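Long-range contact in cell wall surface anchor family protein (PDB 3TW0), which forms the adhesive tip of a Group B Streptococcus pilus, where its magnesium-binding von Willebrand factor A domain probably attaches the bacterium to host cells: residues S74-D87 against E263-R277. The protein carries 2 engineered substitutions. Numbering follows the deposited sequence.
Sequences SKGVADQNGKALND and EGYAINSGYIYLYWR
Glu263 O, at the end of helix 257-263, takes a weak hydrogen bond from Lys83 NZ. The Lys83 chain runs over one face of the Tyr265 ring and crosses it at about a right angle. Lys83 CD makes a CH-pi contact 4.0 Å from the Tyr265 ring centroid, and the ammonium adds a cation-pi contact. At the ring edge, Tyr265 OH donates to Ala84 O (2.7 Å). Ala266 N gives a nearly straight bond (165°) to Asp79 OD2, met from above the carboxylate plane. Asp79 OD1 accepts from Asn81 N and Lys83 N on opposite faces, so the carboxylate ties its own Asx turn to the other segment. Ile272 CG2 packs on Asp79 CB at 3.4 Å. Leu274 CD2 packs against both Val77 CG2 and Leu85 CD2. Tyr275 pairs with Ala78 through two backbone bonds, and Tyr275 CE1 touches Gln80 CB at 3.4 Å. The Arg277 chain bends at chi3 (69°), bringing one guanidinium face over Ala84 CB. Arg277 NH1 donates to Lys75 O (2.9 Å), near the guanidinium plane. The contact joins the 77-85 beta hairpin to strand 271-276 in a small antiparallel sheet, separate from the parallel sheet of the von Willebrand factor A fold.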
ATOM      1  N   SER A  74      12.920  -0.858   1.649  1.00 17.97           N
ATOM      2  CA  SER A  74      13.957  -1.206   0.685  1.00 18.02           C
ATOM      3  C   SER A  74      13.737  -0.487  -0.624  1.00 18.19           C
ATOM      4  O   SER A  74      12.579  -0.252  -1.047  1.00 17.77           O
ATOM      5  CB  SER A  74      13.983  -2.709   0.405  1.00 17.87           C
ATOM      6  OG  SER A  74      14.111  -3.444   1.596  1.00 17.39           O
ATOM      7  N   LYS A  75      14.844  -0.166  -1.293  1.00 17.69           N
ATOM      8  CA  LYS A  75      14.783   0.489  -2.596  1.00 17.17           C
ATOM      9  C   LYS A  75      15.831  -0.082  -3.541  1.00 17.44           C
ATOM     10  O   LYS A  75      16.668  -0.892  -3.152  1.00 17.63           O
ATOM     11  CB  LYS A  75      15.010   1.990  -2.445  1.00 17.62           C
ATOM     12  CG  LYS A  75      13.865   2.739  -1.830  1.00 16.92           C
ATOM     13  CD  LYS A  75      12.690   2.904  -2.809  1.00 17.10           C
ATOM     14  CE  LYS A  75      11.422   3.342  -2.055  1.00 18.21           C
ATOM     15  NZ  LYS A  75      10.207   3.421  -2.963  1.00 17.47           N
ATOM     16  N   GLY A  76      15.765   0.319  -4.801  1.00 17.26           N
ATOM     17  CA  GLY A  76      16.842   0.042  -5.726  1.00 16.83           C
ATOM     18  C   GLY A  76      16.469  -1.007  -6.753  1.00 17.71           C
ATOM     19  O   GLY A  76      15.312  -1.456  -6.821  1.00 15.86           O
ATOM     20  N   VAL A  77      17.468  -1.362  -7.568  1.00 17.06           N
ATOM     21  CA  VAL A  77      17.383  -2.440  -8.518  1.00 17.11           C
ATOM     22  C   VAL A  77      18.360  -3.551  -8.093  1.00 16.52           C
ATOM     23  O   VAL A  77      18.795  -3.592  -6.942  1.00 17.36           O
ATOM     24  CB  VAL A  77      17.578  -1.936 -10.004  1.00 16.69           C
ATOM     25  CG1 VAL A  77      16.433  -1.032 -10.404  1.00 17.49           C
ATOM     26  CG2 VAL A  77      18.917  -1.190 -10.207  1.00 18.31           C
ATOM     27  N   ALA A  78      18.681  -4.478  -8.979  1.00 16.97           N
ATOM     28  CA  ALA A  78      19.584  -5.576  -8.602  1.00 18.02           C
ATOM     29  C   ALA A  78      20.247  -6.125  -9.834  1.00 18.65           C
ATOM     30  O   ALA A  78      19.769  -5.889 -10.948  1.00 19.41           O
ATOM     31  CB  ALA A  78      18.825  -6.692  -7.863  1.00 17.38           C
ATOM     32  N   ASP A  79      21.343  -6.847  -9.633  1.00 19.66           N
ATOM     33  CA  ASP A  79      21.986  -7.506 -10.735  1.00 21.34           C
ATOM     34  C   ASP A  79      21.262  -8.834 -10.997  1.00 22.15           C
ATOM     35  O   ASP A  79      20.198  -9.111 -10.394  1.00 21.08           O
ATOM     36  CB  ASP A  79      23.510  -7.672 -10.504  1.00 21.05           C
ATOM     37  CG  ASP A  79      23.862  -8.714  -9.442  1.00 22.64           C
ATOM     38  OD1 ASP A  79      22.978  -9.511  -9.066  1.00 21.02           O
ATOM     39  OD2 ASP A  79      25.044  -8.728  -8.974  1.00 21.35           O
ATOM     40  N   GLN A  80      21.845  -9.646 -11.885  1.00 23.18           N
ATOM     41  CA  GLN A  80      21.242 -10.903 -12.327  1.00 23.85           C
ATOM     42  C   GLN A  80      21.173 -11.959 -11.232  1.00 24.26           C
ATOM     43  O   GLN A  80      20.409 -12.928 -11.354  1.00 25.23           O
ATOM     44  CB  GLN A  80      21.979 -11.438 -13.551  1.00 24.73           C
ATOM     45  CG  GLN A  80      23.327 -12.100 -13.229  1.00 27.29           C
ATOM     46  CD  GLN A  80      24.050 -12.558 -14.463  1.00 30.40           C
ATOM     47  OE1 GLN A  80      24.003 -11.904 -15.516  1.00 31.68           O
ATOM     48  NE2 GLN A  80      24.745 -13.677 -14.342  1.00 29.51           N
ATOM     49  N   ASN A  81      21.927 -11.758 -10.150  1.00 23.63           N
ATOM     50  CA  ASN A  81      21.834 -12.633  -8.970  1.00 23.76           C
ATOM     51  C   ASN A  81      20.951 -12.123  -7.813  1.00 23.65           C
ATOM     52  O   ASN A  81      20.905 -12.733  -6.739  1.00 24.43           O
ATOM     53  CB  ASN A  81      23.234 -13.005  -8.461  1.00 22.99           C
ATOM     54  CG  ASN A  81      24.046 -13.690  -9.513  1.00 23.88           C
ATOM     55  OD1 ASN A  81      23.567 -14.629 -10.164  1.00 22.86           O
ATOM     56  ND2 ASN A  81      25.265 -13.207  -9.738  1.00 22.88           N
ATOM     57  N   GLY A  82      20.245 -11.027  -8.019  1.00 22.70           N
ATOM     58  CA  GLY A  82      19.444 -10.438  -6.927  1.00 22.46           C
ATOM     59  C   GLY A  82      20.256  -9.545  -5.986  1.00 22.22           C
ATOM     60  O   GLY A  82      19.767  -9.141  -4.937  1.00 21.99           O
ATOM     61  N   LYS A  83      21.512  -9.260  -6.317  1.00 22.22           N
ATOM     62  CA  LYS A  83      22.319  -8.372  -5.455  1.00 22.24           C
ATOM     63  C   LYS A  83      21.925  -6.931  -5.731  1.00 21.55           C
ATOM     64  O   LYS A  83      21.916  -6.512  -6.869  1.00 20.94           O
ATOM     65  CB  LYS A  83      23.813  -8.560  -5.695  1.00 23.57           C
ATOM     66  CG  LYS A  83      24.655  -7.752  -4.721  1.00 23.95           C
ATOM     67  CD  LYS A  83      26.064  -8.286  -4.658  1.00 25.28           C
ATOM     68  CE  LYS A  83      26.528  -8.316  -3.191  1.00 24.45           C
ATOM     69  NZ  LYS A  83      27.048  -7.022  -2.878  1.00 26.41           N
ATOM     70  N   ALA A  84      21.619  -6.181  -4.678  1.00 21.42           N
ATOM     71  CA  ALA A  84      20.914  -4.933  -4.805  1.00 20.84           C
ATOM     72  C   ALA A  84      21.825  -3.708  -5.013  1.00 22.01           C
ATOM     73  O   ALA A  84      22.896  -3.617  -4.426  1.00 21.61           O
ATOM     74  CB  ALA A  84      20.004  -4.733  -3.607  1.00 20.72           C
ATOM     75  N   LEU A  85      21.387  -2.767  -5.852  1.00 22.39           N
ATOM     76  CA  LEU A  85      22.060  -1.470  -5.953  1.00 22.65           C
ATOM     77  C   LEU A  85      21.079  -0.358  -6.275  1.00 22.59           C
ATOM     78  O   LEU A  85      20.030  -0.599  -6.871  1.00 22.13           O
ATOM     79  CB  LEU A  85      23.205  -1.496  -6.985  1.00 22.52           C
ATOM     80  CG  LEU A  85      22.954  -1.620  -8.478  1.00 23.48           C
ATOM     81  CD1 LEU A  85      24.255  -1.282  -9.269  1.00 26.07           C
ATOM     82  CD2 LEU A  85      22.484  -3.007  -8.832  1.00 22.87           C
ATOM     83  N   ASN A  86      21.430   0.860  -5.890  1.00 22.44           N
ATOM     84  CA  ASN A  86      20.620   2.025  -6.230  1.00 23.43           C
ATOM     85  C   ASN A  86      21.261   2.741  -7.415  1.00 24.02           C
ATOM     86  O   ASN A  86      22.374   3.233  -7.286  1.00 24.87           O
ATOM     87  CB  ASN A  86      20.525   2.948  -5.010  1.00 22.32           C
ATOM     88  CG  ASN A  86      19.380   3.953  -5.106  1.00 23.83           C
ATOM     89  OD1 ASN A  86      19.076   4.475  -6.182  1.00 24.98           O
ATOM     90  ND2 ASN A  86      18.743   4.237  -3.968  1.00 21.86           N
ATOM     91  N   ASP A  87      20.579   2.782  -8.562  1.00 24.65           N
ATOM     92  CA  ASP A  87      21.105   3.487  -9.754  1.00 26.68           C
ATOM     93  C   ASP A  87      20.678   4.983  -9.880  1.00 27.51           C
ATOM     94  O   ASP A  87      20.947   5.621 -10.886  1.00 28.21           O
ATOM     95  CB  ASP A  87      20.742   2.733 -11.034  1.00 25.81           C
ATOM     96  CG  ASP A  87      19.257   2.800 -11.354  1.00 28.72           C
ATOM     97  OD1 ASP A  87      18.422   2.787 -10.408  1.00 31.96           O
ATOM     98  OD2 ASP A  87      18.909   2.863 -12.559  1.00 29.09           O
ATOM     99  N   GLU A 263      32.819  -6.906  -3.800  1.00 37.90           N
ATOM    100  CA  GLU A 263      31.450  -7.012  -3.254  1.00 36.46           C
ATOM    101  C   GLU A 263      30.586  -8.133  -3.855  1.00 35.70           C
ATOM    102  O   GLU A 263      29.671  -8.618  -3.192  1.00 35.41           O
ATOM    103  CB  GLU A 263      30.728  -5.669  -3.362  1.00 36.22           C
ATOM    104  CG  GLU A 263      31.016  -4.740  -2.194  1.00 34.87           C
ATOM    105  CD  GLU A 263      30.722  -3.286  -2.502  1.00 34.00           C
ATOM    106  OE1 GLU A 263      30.420  -2.957  -3.681  1.00 32.73           O
ATOM    107  OE2 GLU A 263      30.798  -2.468  -1.558  1.00 32.12           O
ATOM    108  N   GLY A 264      30.858  -8.528  -5.101  1.00 34.82           N
ATOM    109  CA  GLY A 264      30.210  -9.717  -5.687  1.00 33.42           C
ATOM    110  C   GLY A 264      29.165  -9.468  -6.771  1.00 32.89           C
ATOM    111  O   GLY A 264      28.419 -10.369  -7.144  1.00 32.27           O
ATOM    112  N   TYR A 265      29.107  -8.243  -7.286  1.00 31.99           N
ATOM    113  CA  TYR A 265      28.200  -7.944  -8.374  1.00 31.43           C
ATOM    114  C   TYR A 265      28.578  -8.675  -9.649  1.00 32.04           C
ATOM    115  O   TYR A 265      29.768  -8.900  -9.916  1.00 32.17           O
ATOM    116  CB  TYR A 265      28.181  -6.457  -8.643  1.00 31.16           C
ATOM    117  CG  TYR A 265      27.498  -5.642  -7.573  1.00 29.38           C
ATOM    118  CD1 TYR A 265      28.227  -4.978  -6.593  1.00 28.49           C
ATOM    119  CD2 TYR A 265      26.117  -5.532  -7.548  1.00 29.57           C
ATOM    120  CE1 TYR A 265      27.582  -4.195  -5.618  1.00 27.11           C
ATOM    121  CE2 TYR A 265      25.469  -4.769  -6.585  1.00 26.96           C
ATOM    122  CZ  TYR A 265      26.195  -4.106  -5.638  1.00 26.54           C
ATOM    123  OH  TYR A 265      25.519  -3.360  -4.706  1.00 25.98           O
ATOM    124  N   ALA A 266      27.568  -9.057 -10.421  1.00 31.73           N
ATOM    125  CA  ALA A 266      27.790  -9.608 -11.740  1.00 32.38           C
ATOM    126  C   ALA A 266      28.177  -8.451 -12.650  1.00 33.16           C
ATOM    127  O   ALA A 266      27.358  -7.565 -12.915  1.00 32.84           O
ATOM    128  CB  ALA A 266      26.545 -10.290 -12.259  1.00 31.85           C
ATOM    129  N   ILE A 267      29.431  -8.446 -13.100  1.00 33.56           N
ATOM    130  CA  ILE A 267      29.925  -7.377 -13.970  1.00 34.78           C
ATOM    131  C   ILE A 267      30.433  -7.995 -15.255  1.00 35.16           C
ATOM    132  O   ILE A 267      31.357  -8.799 -15.229  1.00 35.17           O
ATOM    133  CB  ILE A 267      31.072  -6.569 -13.335  1.00 34.92           C
ATOM    134  CG1 ILE A 267      30.754  -6.191 -11.890  1.00 35.22           C
ATOM    135  CG2 ILE A 267      31.372  -5.323 -14.160  1.00 35.66           C
ATOM    136  CD1 ILE A 267      31.961  -5.718 -11.110  1.00 34.31           C
ATOM    137  N   ASN A 268      29.812  -7.636 -16.368  1.00 35.47           N
ATOM    138  CA  ASN A 268      30.212  -8.145 -17.667  1.00 36.16           C
ATOM    139  C   ASN A 268      30.817  -7.012 -18.489  1.00 36.34           C
ATOM    140  O   ASN A 268      30.096  -6.278 -19.182  1.00 36.06           O
ATOM    141  CB  ASN A 268      29.026  -8.779 -18.399  1.00 36.12           C
ATOM    142  CG  ASN A 268      29.401  -9.303 -19.795  1.00 38.51           C
ATOM    143  OD1 ASN A 268      30.490  -9.025 -20.326  1.00 40.79           O
ATOM    144  ND2 ASN A 268      28.498 -10.055 -20.393  1.00 38.83           N
ATOM    145  N   SER A 269      32.135  -6.870 -18.363  1.00 36.29           N
ATOM    146  CA  SER A 269      32.947  -5.897 -19.108  1.00 36.31           C
ATOM    147  C   SER A 269      32.352  -4.532 -19.481  1.00 35.36           C
ATOM    148  O   SER A 269      31.847  -4.370 -20.591  1.00 35.72           O
ATOM    149  CB  SER A 269      33.519  -6.546 -20.371  1.00 36.95           C
ATOM    150  OG  SER A 269      32.517  -7.131 -21.189  1.00 38.57           O
ATOM    151  N   GLY A 270      32.338  -3.558 -18.576  1.00 34.05           N
ATOM    152  CA  GLY A 270      32.242  -3.747 -17.141  1.00 32.65           C
ATOM    153  C   GLY A 270      30.874  -3.141 -16.779  1.00 31.86           C
ATOM    154  O   GLY A 270      30.801  -2.068 -16.196  1.00 31.47           O
ATOM    155  N   TYR A 271      29.795  -3.822 -17.181  1.00 30.93           N
ATOM    156  CA  TYR A 271      28.413  -3.406 -16.911  1.00 29.63           C
ATOM    157  C   TYR A 271      27.676  -4.403 -16.004  1.00 29.06           C
ATOM    158  O   TYR A 271      27.761  -5.633 -16.210  1.00 28.82           O
ATOM    159  CB  TYR A 271      27.615  -3.333 -18.215  1.00 29.52           C
ATOM    160  CG  TYR A 271      27.982  -2.202 -19.138  1.00 30.83           C
ATOM    161  CD1 TYR A 271      28.909  -2.404 -20.159  1.00 32.39           C
ATOM    162  CD2 TYR A 271      27.403  -0.936 -19.000  1.00 30.52           C
ATOM    163  CE1 TYR A 271      29.257  -1.394 -21.027  1.00 33.53           C
ATOM    164  CE2 TYR A 271      27.742   0.097 -19.863  1.00 33.51           C
ATOM    165  CZ  TYR A 271      28.680  -0.147 -20.877  1.00 35.44           C
ATOM    166  OH  TYR A 271      29.057   0.836 -21.745  1.00 35.67           O
ATOM    167  N   ILE A 272      26.929  -3.868 -15.035  1.00 27.82           N
ATOM    168  CA  ILE A 272      25.962  -4.649 -14.262  1.00 26.76           C
ATOM    169  C   ILE A 272      24.589  -4.481 -14.907  1.00 26.52           C
ATOM    170  O   ILE A 272      23.999  -3.379 -14.873  1.00 25.93           O
ATOM    171  CB  ILE A 272      25.899  -4.184 -12.798  1.00 27.04           C
ATOM    172  CG1 ILE A 272      27.291  -4.238 -12.151  1.00 24.96           C
ATOM    173  CG2 ILE A 272      24.897  -5.021 -12.020  1.00 26.90           C
ATOM    174  CD1 ILE A 272      27.319  -3.622 -10.785  1.00 25.31           C
ATOM    175  N   TYR A 273      24.096  -5.553 -15.528  1.00 26.08           N
ATOM    176  CA  TYR A 273      22.779  -5.521 -16.157  1.00 25.90           C
ATOM    177  C   TYR A 273      21.737  -5.550 -15.047  1.00 25.32           C
ATOM    178  O   TYR A 273      21.886  -6.306 -14.077  1.00 25.34           O
ATOM    179  CB  TYR A 273      22.626  -6.665 -17.165  1.00 25.97           C
ATOM    180  CG  TYR A 273      23.422  -6.350 -18.406  1.00 30.40           C
ATOM    181  CD1 TYR A 273      24.807  -6.635 -18.477  1.00 33.46           C
ATOM    182  CD2 TYR A 273      22.824  -5.679 -19.486  1.00 31.60           C
ATOM    183  CE1 TYR A 273      25.565  -6.299 -19.627  1.00 34.13           C
ATOM    184  CE2 TYR A 273      23.561  -5.341 -20.625  1.00 34.16           C
ATOM    185  CZ  TYR A 273      24.930  -5.654 -20.689  1.00 35.13           C
ATOM    186  OH  TYR A 273      25.642  -5.313 -21.822  1.00 36.61           O
ATOM    187  N   LEU A 274      20.716  -4.704 -15.196  1.00 24.27           N
ATOM    188  CA  LEU A 274      19.767  -4.372 -14.134  1.00 22.83           C
ATOM    189  C   LEU A 274      18.450  -5.155 -14.219  1.00 22.50           C
ATOM    190  O   LEU A 274      17.875  -5.326 -15.305  1.00 22.53           O
ATOM    191  CB  LEU A 274      19.494  -2.863 -14.130  1.00 23.03           C
ATOM    192  CG  LEU A 274      20.765  -2.006 -13.926  1.00 21.27           C
ATOM    193  CD1 LEU A 274      20.429  -0.571 -14.062  1.00 21.64           C
ATOM    194  CD2 LEU A 274      21.468  -2.275 -12.568  1.00 16.74           C
ATOM    195  N   TYR A 275      18.012  -5.638 -13.054  1.00 21.72           N
ATOM    196  CA  TYR A 275      16.752  -6.343 -12.873  1.00 20.40           C
ATOM    197  C   TYR A 275      15.999  -5.651 -11.746  1.00 19.89           C
ATOM    198  O   TYR A 275      16.603  -5.064 -10.818  1.00 19.42           O
ATOM    199  CB  TYR A 275      16.996  -7.823 -12.469  1.00 21.28           C
ATOM    200  CG  TYR A 275      17.747  -8.637 -13.506  1.00 22.80           C
ATOM    201  CD1 TYR A 275      19.095  -8.413 -13.742  1.00 23.31           C
ATOM    202  CD2 TYR A 275      17.103  -9.619 -14.247  1.00 23.96           C
ATOM    203  CE1 TYR A 275      19.784  -9.119 -14.697  1.00 26.97           C
ATOM    204  CE2 TYR A 275      17.801 -10.356 -15.216  1.00 26.95           C
ATOM    205  CZ  TYR A 275      19.138 -10.091 -15.419  1.00 26.41           C
ATOM    206  OH  TYR A 275      19.845 -10.777 -16.352  1.00 30.64           O
ATOM    207  N   TRP A 276      14.672  -5.719 -11.817  1.00 18.53           N
ATOM    208  CA  TRP A 276      13.841  -5.300 -10.715  1.00 18.13           C
ATOM    209  C   TRP A 276      14.207  -6.213  -9.546  1.00 17.53           C
ATOM    210  O   TRP A 276      14.504  -7.391  -9.753  1.00 16.05           O
ATOM    211  CB  TRP A 276      12.380  -5.512 -11.092  1.00 18.31           C
ATOM    212  CG  TRP A 276      11.955  -4.727 -12.304  1.00 18.94           C
ATOM    213  CD1 TRP A 276      11.560  -5.219 -13.507  1.00 21.09           C
ATOM    214  CD2 TRP A 276      11.881  -3.307 -12.406  1.00 20.83           C
ATOM    215  NE1 TRP A 276      11.244  -4.191 -14.362  1.00 20.46           N
ATOM    216  CE2 TRP A 276      11.434  -3.004 -13.705  1.00 21.43           C
ATOM    217  CE3 TRP A 276      12.155  -2.254 -11.518  1.00 20.19           C
ATOM    218  CZ2 TRP A 276      11.240  -1.693 -14.140  1.00 20.97           C
ATOM    219  CZ3 TRP A 276      11.966  -0.957 -11.953  1.00 22.90           C
ATOM    220  CH2 TRP A 276      11.504  -0.689 -13.250  1.00 22.59           C
ATOM    221  N   ARG A 277      14.217  -5.685  -8.330  1.00 17.00           N
ATOM    222  CA  ARG A 277      14.433  -6.541  -7.160  1.00 16.90           C
ATOM    223  C   ARG A 277      13.240  -7.508  -7.083  1.00 17.07           C
ATOM    224  O   ARG A 277      12.123  -7.156  -7.526  1.00 16.00           O
ATOM    225  CB  ARG A 277      14.553  -5.691  -5.902  1.00 17.51           C
ATOM    226  CG  ARG A 277      15.753  -4.779  -5.894  1.00 18.72           C
ATOM    227  CD  ARG A 277      15.903  -4.066  -4.545  1.00 19.24           C
ATOM    228  NE  ARG A 277      16.283  -5.016  -3.524  1.00 16.48           N
ATOM    229  CZ  ARG A 277      16.625  -4.731  -2.270  1.00 16.08           C
ATOM    230  NH1 ARG A 277      16.672  -3.492  -1.819  1.00 16.97           N
ATOM    231  NH2 ARG A 277      16.943  -5.718  -1.460  1.00 16.60           N
TER
HETATM  232  O   HOH W   1      16.497  -4.492   1.487  1.00 26.36           O
HETATM  233  O   HOH W   2      13.379  -2.925  -8.208  1.00 18.73           O
HETATM  234  O   HOH W   3      25.701 -10.892  -7.954  1.00 23.37           O
HETATM  235  O   HOH W   4      23.197  -8.401 -13.707  1.00 24.15           O